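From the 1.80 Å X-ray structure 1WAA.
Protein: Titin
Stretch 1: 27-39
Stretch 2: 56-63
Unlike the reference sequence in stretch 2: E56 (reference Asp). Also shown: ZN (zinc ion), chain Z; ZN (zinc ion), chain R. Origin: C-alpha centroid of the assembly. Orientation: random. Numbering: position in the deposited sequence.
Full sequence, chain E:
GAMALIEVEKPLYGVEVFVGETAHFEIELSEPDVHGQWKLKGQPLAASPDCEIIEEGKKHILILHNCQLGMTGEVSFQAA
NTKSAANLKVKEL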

ATOM      1  N   ILE E  27       2.916  16.663   6.037  1.00 26.36           N
ATOM      2  CA  ILE E  27       4.108  16.936   5.212  1.00 24.82           C
ATOM      3  C   ILE E  27       4.076  16.099   3.954  1.00 25.22           C
ATOM      4  O   ILE E  27       3.612  14.954   3.979  1.00 25.83           O
ATOM      5  CB  ILE E  27       5.416  16.707   5.999  1.00 24.35           C
ATOM      6  CG1 ILE E  27       6.650  17.065   5.164  1.00 24.22           C
ATOM      7  CG2 ILE E  27       5.519  15.293   6.471  1.00 28.81           C
ATOM      8  CD1 ILE E  27       7.915  17.037   5.961  1.00 26.34           C
ATOM      9  N   GLU E  28       4.560  16.660   2.847  1.00 25.25           N
ATOM     10  CA  GLU E  28       4.587  15.932   1.582  1.00 25.67           C
ATOM     11  C   GLU E  28       6.020  15.739   1.101  1.00 25.50           C
ATOM     12  O   GLU E  28       6.801  16.696   1.032  1.00 26.94           O
ATOM     13  CB  GLU E  28       3.781  16.683   0.526  1.00 27.45           C
ATOM     14  CG  GLU E  28       3.403  15.828  -0.672  1.00 32.76           C
ATOM     15  CD  GLU E  28       2.558  16.611  -1.659  1.00 44.35           C
ATOM     16  OE1 GLU E  28       3.072  16.946  -2.756  1.00 47.13           O
ATOM     17  OE2 GLU E  28       1.391  16.921  -1.318  1.00 46.55           O
ATOM     18  N   LEU E  29       6.364  14.515   0.744  1.00 26.42           N
ATOM     19  CA  LEU E  29       7.715  14.213   0.279  1.00 24.00           C
ATOM     20  C   LEU E  29       7.739  14.168  -1.228  1.00 23.67           C
ATOM     21  O   LEU E  29       6.697  14.181  -1.873  1.00 24.31           O
ATOM     22  CB  LEU E  29       8.154  12.850   0.833  1.00 25.51           C
ATOM     23  CG  LEU E  29       8.907  12.802   2.165  1.00 32.41           C
ATOM     24  CD1 LEU E  29       8.767  14.067   3.028  1.00 29.04           C
ATOM     25  CD2 LEU E  29       8.555  11.575   2.917  1.00 29.98           C
ATOM     26  N   SER E  30       8.946  14.097  -1.782  1.00 22.75           N
ATOM     27  CA  SER E  30       9.153  14.041  -3.227  1.00 24.03           C
ATOM     28  C   SER E  30       8.837  12.663  -3.815  1.00 24.85           C
ATOM     29  O   SER E  30       8.712  12.529  -5.032  1.00 24.73           O
ATOM     30  CB  SER E  30      10.600  14.442  -3.566  1.00 23.71           C
ATOM     31  OG  SER E  30      11.496  13.603  -2.864  1.00 21.39           O
ATOM     32  N   GLU E  31       8.695  11.666  -2.939  1.00 25.34           N
ATOM     33  CA  GLU E  31       8.541  10.247  -3.311  1.00 25.72           C
ATOM     34  C   GLU E  31       7.599   9.539  -2.371  1.00 24.62           C
ATOM     35  O   GLU E  31       7.572   9.848  -1.159  1.00 25.04           O
ATOM     36  CB  GLU E  31       9.893   9.521  -3.253  1.00 26.97           C
ATOM     37  CG  GLU E  31      10.904   9.996  -4.306  1.00 33.46           C
ATOM     38  CD  GLU E  31      10.619   9.429  -5.720  1.00 42.45           C
ATOM     39  OE1 GLU E  31      11.029  10.064  -6.722  1.00 44.60           O
ATOM     40  OE2 GLU E  31       9.989   8.340  -5.826  1.00 47.57           O
ATOM     41  N   PRO E  32       6.809   8.601  -2.916  1.00 23.68           N
ATOM     42  CA  PRO E  32       5.883   7.806  -2.102  1.00 23.81           C
ATOM     43  C   PRO E  32       6.596   6.680  -1.350  1.00 24.05           C
ATOM     44  O   PRO E  32       7.737   6.326  -1.694  1.00 25.34           O
ATOM     45  CB  PRO E  32       4.933   7.196  -3.150  1.00 24.47           C
ATOM     46  CG  PRO E  32       5.767   7.129  -4.449  1.00 22.24           C
ATOM     47  CD  PRO E  32       6.740   8.271  -4.355  1.00 20.51           C
ATOM     48  N   ASP E  33       5.935   6.131  -0.332  1.00 24.62           N
ATOM     49  CA  ASP E  33       6.395   4.898   0.298  1.00 24.60           C
ATOM     50  C   ASP E  33       7.755   5.028   0.977  1.00 24.46           C
ATOM     51  O   ASP E  33       8.521   4.082   1.010  1.00 26.25           O
ATOM     52  CB  ASP E  33       6.462   3.752  -0.729  1.00 25.42           C
ATOM     53  CG  ASP E  33       5.090   3.364  -1.296  1.00 28.60           C
ATOM     54  OD1 ASP E  33       4.031   3.823  -0.764  1.00 27.80           O
ATOM     55  OD2 ASP E  33       5.045   2.574  -2.280  1.00 34.77           O
ATOM     56  N   VAL E  34       8.056   6.204   1.483  1.00 24.70           N
ATOM     57  CA  VAL E  34       9.293   6.430   2.229  1.00 24.95           C
ATOM     58  C   VAL E  34       8.924   6.361   3.701  1.00 25.56           C
ATOM     59  O   VAL E  34       7.983   7.037   4.128  1.00 27.41           O
ATOM     60  CB  VAL E  34       9.880   7.786   1.918  1.00 24.01           C
ATOM     61  CG1 VAL E  34      11.181   7.947   2.621  1.00 27.02           C
ATOM     62  CG2 VAL E  34      10.137   7.878   0.416  1.00 27.73           C
ATOM     63  N   HIS E  35       9.652   5.543   4.452  1.00 24.49           N
ATOM     64  CA  HIS E  35       9.412   5.356   5.880  1.00 27.25           C
ATOM     65  C   HIS E  35       9.837   6.573   6.692  1.00 28.39           C
ATOM     66  O   HIS E  35      10.991   7.009   6.615  1.00 30.62           O
ATOM     67  CB  HIS E  35      10.107   4.094   6.426  1.00 25.20           C
ATOM     68  CG  HIS E  35       9.708   3.781   7.833  1.00 35.72           C
ATOM     69  ND1 HIS E  35       8.610   2.998   8.141  1.00 36.69           N
ATOM     70  CD2 HIS E  35      10.210   4.212   9.020  1.00 40.07           C
ATOM     71  CE1 HIS E  35       8.476   2.935   9.458  1.00 40.48           C
ATOM     72  NE2 HIS E  35       9.432   3.661  10.014  1.00 40.23           N
ATOM     73  N   GLY E  36       8.893   7.124   7.444  1.00 29.85           N
ATOM     74  CA  GLY E  36       9.146   8.365   8.175  1.00 30.77           C
ATOM     75  C   GLY E  36       8.990   8.227   9.679  1.00 30.19           C
ATOM     76  O   GLY E  36       8.317   7.317  10.162  1.00 31.15           O
ATOM     77  N   GLN E  37       9.579   9.107  10.459  1.00 27.74           N
ATOM     78  CA  GLN E  37       9.567   9.116  11.939  1.00 27.01           C
ATOM     79  C   GLN E  37       9.196  10.518  12.429  1.00 26.27           C
ATOM     80  O   GLN E  37       9.758  11.526  11.970  1.00 26.38           O
ATOM     81  CB  GLN E  37      10.976   8.731  12.457  1.00 25.37           C
ATOM     82  OE1 GLN E  37      12.867   7.907  15.582  1.00 38.29           O
ATOM     83  N   TRP E  38       8.264  10.550  13.356  1.00 24.94           N
ATOM     84  CA  TRP E  38       7.833  11.808  13.975  1.00 23.40           C
ATOM     85  C   TRP E  38       8.376  11.949  15.398  1.00 26.07           C
ATOM     86  O   TRP E  38       8.644  10.949  16.088  1.00 23.49           O
ATOM     87  CB  TRP E  38       6.307  11.880  14.080  1.00 22.37           C
ATOM     88  CG  TRP E  38       5.569  11.879  12.743  1.00 22.82           C
ATOM     89  CD1 TRP E  38       5.206  10.807  12.021  1.00 23.67           C
ATOM     90  CD2 TRP E  38       5.128  13.040  12.045  1.00 23.86           C
ATOM     91  NE1 TRP E  38       4.525  11.278  10.866  1.00 24.29           N
ATOM     92  CE2 TRP E  38       4.482  12.598  10.894  1.00 22.10           C
ATOM     93  CE3 TRP E  38       5.223  14.418  12.289  1.00 19.75           C
ATOM     94  CZ2 TRP E  38       3.898  13.467   9.962  1.00 22.13           C
ATOM     95  CZ3 TRP E  38       4.640  15.290  11.347  1.00 22.43           C
ATOM     96  CH2 TRP E  38       4.002  14.831  10.232  1.00 22.88           C
ATOM     97  N   LYS E  39       8.512  13.201  15.787  1.00 25.57           N
ATOM     98  CA  LYS E  39       8.979  13.584  17.118  1.00 26.32           C
ATOM     99  C   LYS E  39       8.259  14.861  17.565  1.00 26.05           C
ATOM    100  O   LYS E  39       7.892  15.707  16.738  1.00 25.90           O
ATOM    101  CB  LYS E  39      10.495  13.825  17.112  1.00 26.42           C
ATOM    102  CG  LYS E  39      11.311  12.531  17.196  1.00 30.12           C
ATOM    103  CD  LYS E  39      12.579  12.569  16.343  1.00 38.14           C
ATOM    104  CE  LYS E  39      13.815  12.977  17.134  1.00 38.43           C
ATOM    105  NZ  LYS E  39      14.999  12.148  16.833  1.00 42.50           N
ATOM    106  N   GLU E  56       0.284   7.927   3.406  1.00 25.33           N
ATOM    107  CA  GLU E  56      -0.308   7.534   2.164  1.00 24.52           C
ATOM    108  C   GLU E  56       0.371   8.191   0.991  1.00 24.64           C
ATOM    109  O   GLU E  56       0.261   9.410   0.812  1.00 23.25           O
ATOM    110  CB  GLU E  56      -1.796   7.798   2.108  1.00 24.93           C
ATOM    111  CG  GLU E  56      -2.313   6.998   0.908  1.00 29.69           C
ATOM    112  CD  GLU E  56      -3.352   7.692   0.156  1.00 35.46           C
ATOM    113  OE1 GLU E  56      -4.057   8.444   0.835  1.00 27.74           O
ATOM    114  OE2 GLU E  56      -3.484   7.457  -1.090  1.00 36.84           O
ATOM    115  N   GLY E  57       1.070   7.375   0.198  1.00 22.96           N
ATOM    116  CA  GLY E  57       1.850   7.878  -0.949  1.00 25.47           C
ATOM    117  C   GLY E  57       2.908   8.855  -0.458  1.00 25.00           C
ATOM    118  O   GLY E  57       3.656   8.534   0.464  1.00 27.67           O
ATOM    119  N   LYS E  58       2.933  10.048  -1.044  1.00 24.39           N
ATOM    120  CA  LYS E  58       3.879  11.113  -0.673  1.00 24.64           C
ATOM    121  C   LYS E  58       3.540  11.841   0.624  1.00 24.60           C
ATOM    122  O   LYS E  58       4.359  12.609   1.174  1.00 24.50           O
ATOM    123  CB  LYS E  58       3.982  12.144  -1.813  1.00 24.44           C
ATOM    124  CG  LYS E  58       4.499  11.562  -3.091  1.00 23.05           C
ATOM    125  CD  LYS E  58       4.944  12.614  -4.056  1.00 26.39           C
ATOM    126  CE  LYS E  58       3.786  13.303  -4.715  1.00 35.63           C
ATOM    127  NZ  LYS E  58       4.303  14.138  -5.846  1.00 45.02           N
ATOM    128  N   LYS E  59       2.333  11.585   1.111  1.00 24.69           N
ATOM    129  CA  LYS E  59       1.781  12.244   2.281  1.00 26.01           C
ATOM    130  C   LYS E  59       2.065  11.541   3.612  1.00 28.13           C
ATOM    131  O   LYS E  59       1.905  10.326   3.743  1.00 28.63           O
ATOM    132  CB  LYS E  59       0.265  12.370   2.112  1.00 26.79           C
ATOM    133  CG  LYS E  59      -0.134  13.719   1.609  1.00 35.15           C
ATOM    134  CD  LYS E  59       0.128  14.787   2.659  1.00 34.55           C
ATOM    135  CE  LYS E  59       0.585  16.050   1.957  1.00 38.43           C
ATOM    136  NZ  LYS E  59      -0.290  16.473   0.808  1.00 32.60           N
ATOM    137  N   HIS E  60       2.499  12.322   4.596  1.00 27.96           N
ATOM    138  CA  HIS E  60       2.661  11.846   5.953  1.00 26.18           C
ATOM    139  C   HIS E  60       1.883  12.748   6.894  1.00 26.37           C
ATOM    140  O   HIS E  60       1.991  13.962   6.820  1.00 26.18           O
ATOM    141  CB  HIS E  60       4.108  11.867   6.324  1.00 26.40           C
ATOM    142  CG  HIS E  60       4.885  10.745   5.736  1.00 26.45           C
ATOM    143  ND1 HIS E  60       5.340  10.761   4.434  1.00 32.66           N
ATOM    144  CD2 HIS E  60       5.288   9.569   6.265  1.00 22.61           C
ATOM    145  CE1 HIS E  60       6.006   9.648   4.193  1.00 27.30           C
ATOM    146  NE2 HIS E  60       5.999   8.918   5.291  1.00 30.82           N
ATOM    147  N   ILE E  61       1.077  12.144   7.758  1.00 25.63           N
ATOM    148  CA  ILE E  61       0.215  12.907   8.646  1.00 25.22           C
ATOM    149  C   ILE E  61       0.405  12.492  10.084  1.00 25.57           C
ATOM    150  O   ILE E  61       0.619  11.315  10.362  1.00 25.53           O
ATOM    151  CB  ILE E  61      -1.245  12.751   8.186  1.00 25.61           C
ATOM    152  CG1 ILE E  61      -1.451  13.493   6.857  1.00 23.05           C
ATOM    153  CG2 ILE E  61      -2.269  13.206   9.278  1.00 23.64           C
ATOM    154  CD1 ILE E  61      -2.503  12.889   5.975  1.00 24.95           C
ATOM    155  N   LEU E  62       0.327  13.458  10.998  1.00 25.28           N
ATOM    156  CA  LEU E  62       0.342  13.162  12.418  1.00 24.30           C
ATOM    157  C   LEU E  62      -0.900  13.791  13.022  1.00 25.44           C
ATOM    158  O   LEU E  62      -1.134  14.993  12.818  1.00 25.00           O
ATOM    159  CB  LEU E  62       1.559  13.799  13.080  1.00 26.56           C
ATOM    160  CG  LEU E  62       1.597  13.682  14.608  1.00 24.70           C
ATOM    161  CD1 LEU E  62       1.777  12.236  15.034  1.00 22.09           C
ATOM    162  CD2 LEU E  62       2.699  14.517  15.159  1.00 23.63           C
ATOM    163  N   ILE E  63      -1.698  12.979  13.714  1.00 22.43           N
ATOM    164  CA  ILE E  63      -2.872  13.467  14.456  1.00 23.17           C
ATOM    165  C   ILE E  63      -2.663  13.316  15.970  1.00 24.36           C
ATOM    166  O   ILE E  63      -2.346  12.229  16.445  1.00 24.67           O
ATOM    167  CB  ILE E  63      -4.195  12.760  14.060  1.00 20.90           C
ATOM    168  CG1 ILE E  63      -4.322  12.629  12.540  1.00 18.69           C
ATOM    169  CG2 ILE E  63      -5.390  13.562  14.627  1.00 23.51           C
ATOM    170  CD1 ILE E  63      -5.508  11.783  12.082  1.00 22.06           C
TER
HETATM  171 ZN    ZN Z1090       7.297   1.922   6.825  0.50 18.28          ZN
HETATM  172 ZN    ZN R1091       3.306   2.615  -3.144  0.80 27.00          ZN
HETATM  173  O   HOH W   1       6.540   8.919   1.306  1.00 14.04           O
HETATM  174  O   HOH W   2       3.665   6.242   1.951  1.00 28.23           O
HETATM  175  O   HOH W   3       1.568   4.570  -0.362  1.00 40.67           O
HETATM  176  O   HOH W   4       2.053   1.454  -2.023  1.00 28.19           O
HETATM  177  O   HOH W   5       8.700   1.158   5.589  1.00 22.58           O
HETATM  178  O   HOH W   6       7.021   3.119   5.044  1.00 24.92           O
HETATM  179  O   HOH W   7       5.736   3.083   7.654  1.00 27.73           O

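Two stretches of one titin chain meet here, strand 27-29 running antiparallel to strand 59-63, with 156° between their N-to-C directions and a closest axis approach of 4.9 Å. I27 and H60 form the hydrogen-bonded pair: I27 N donates to H60 O (3.0 Å) and H60 N donates to I27 O (2.9 Å), both nearly straight. E28 and K59 form the adjacent non-hydrogen-bonded pair, their CA atoms 4.7 Å apart. The ladder closes with L29 N donating to K58 O (2.8 Å), and the same oxygen lies 3.4 Å from E28 CA in a CA-H...O contact. Stretch 2 enters its strand through a type II' turn from E56 to K59, held by K59 N to E56 O (3.0 Å) and E56 N to K59 O (2.9 Å).

Past the strand, the loop of stretch 1 follows this turn. G57 O gathers several contacts: a weak hydrogen bond from D33 N (3.4 Å), a CA-H...O contact from P32 CA (3.5 Å), and protons from waters 1 and 2. Water 1 also donates to E31 O and accepts from V34 N, so it ties the loop to the turn beside a direct bond that is weak. Water 3 is a second bridge, accepting from G57 N (2.9 Å) and donating to D33 OD1 (2.6 Å). The other carboxylate oxygen, D33 OD2, binds one zinc ion (ZN, chain R) at 1.9 Å; H35 ND1 binds the second (ZN, chain Z) at 2.1 Å.

The paired side chains leave the sheet on two faces. On the face of E28 and K59, opposite charges meet in a salt bridge, K59 NZ donating to E28 OE2 at 2.7 Å. K58 lays its aliphatic chain along the loop, with CG 3.8 Å from P32 N. On the face of I27 and H60, I27 CG2 touches H60 CB (3.7 Å), while the imidazole reaches across to the loop: H60 NE2 donates a weak hydrogen bond to V34 O (3.0 Å), which lies at the ring edge. L29 CD2 packs 3.4 Å from H60 CE1, and H60 ND1 is buried without a polar partner.

Strand 37-39 lies farther off, its axis 9.1 Å from that of strand 59-63, and the W38 side chain spans the gap. L62 CB sits over one face of its indole, 3.6 Å from the centroid of the W38 six-membered ring, a CH-pi contact. H60 O approaches the ring edge, 3.7 Å from W38 CZ2.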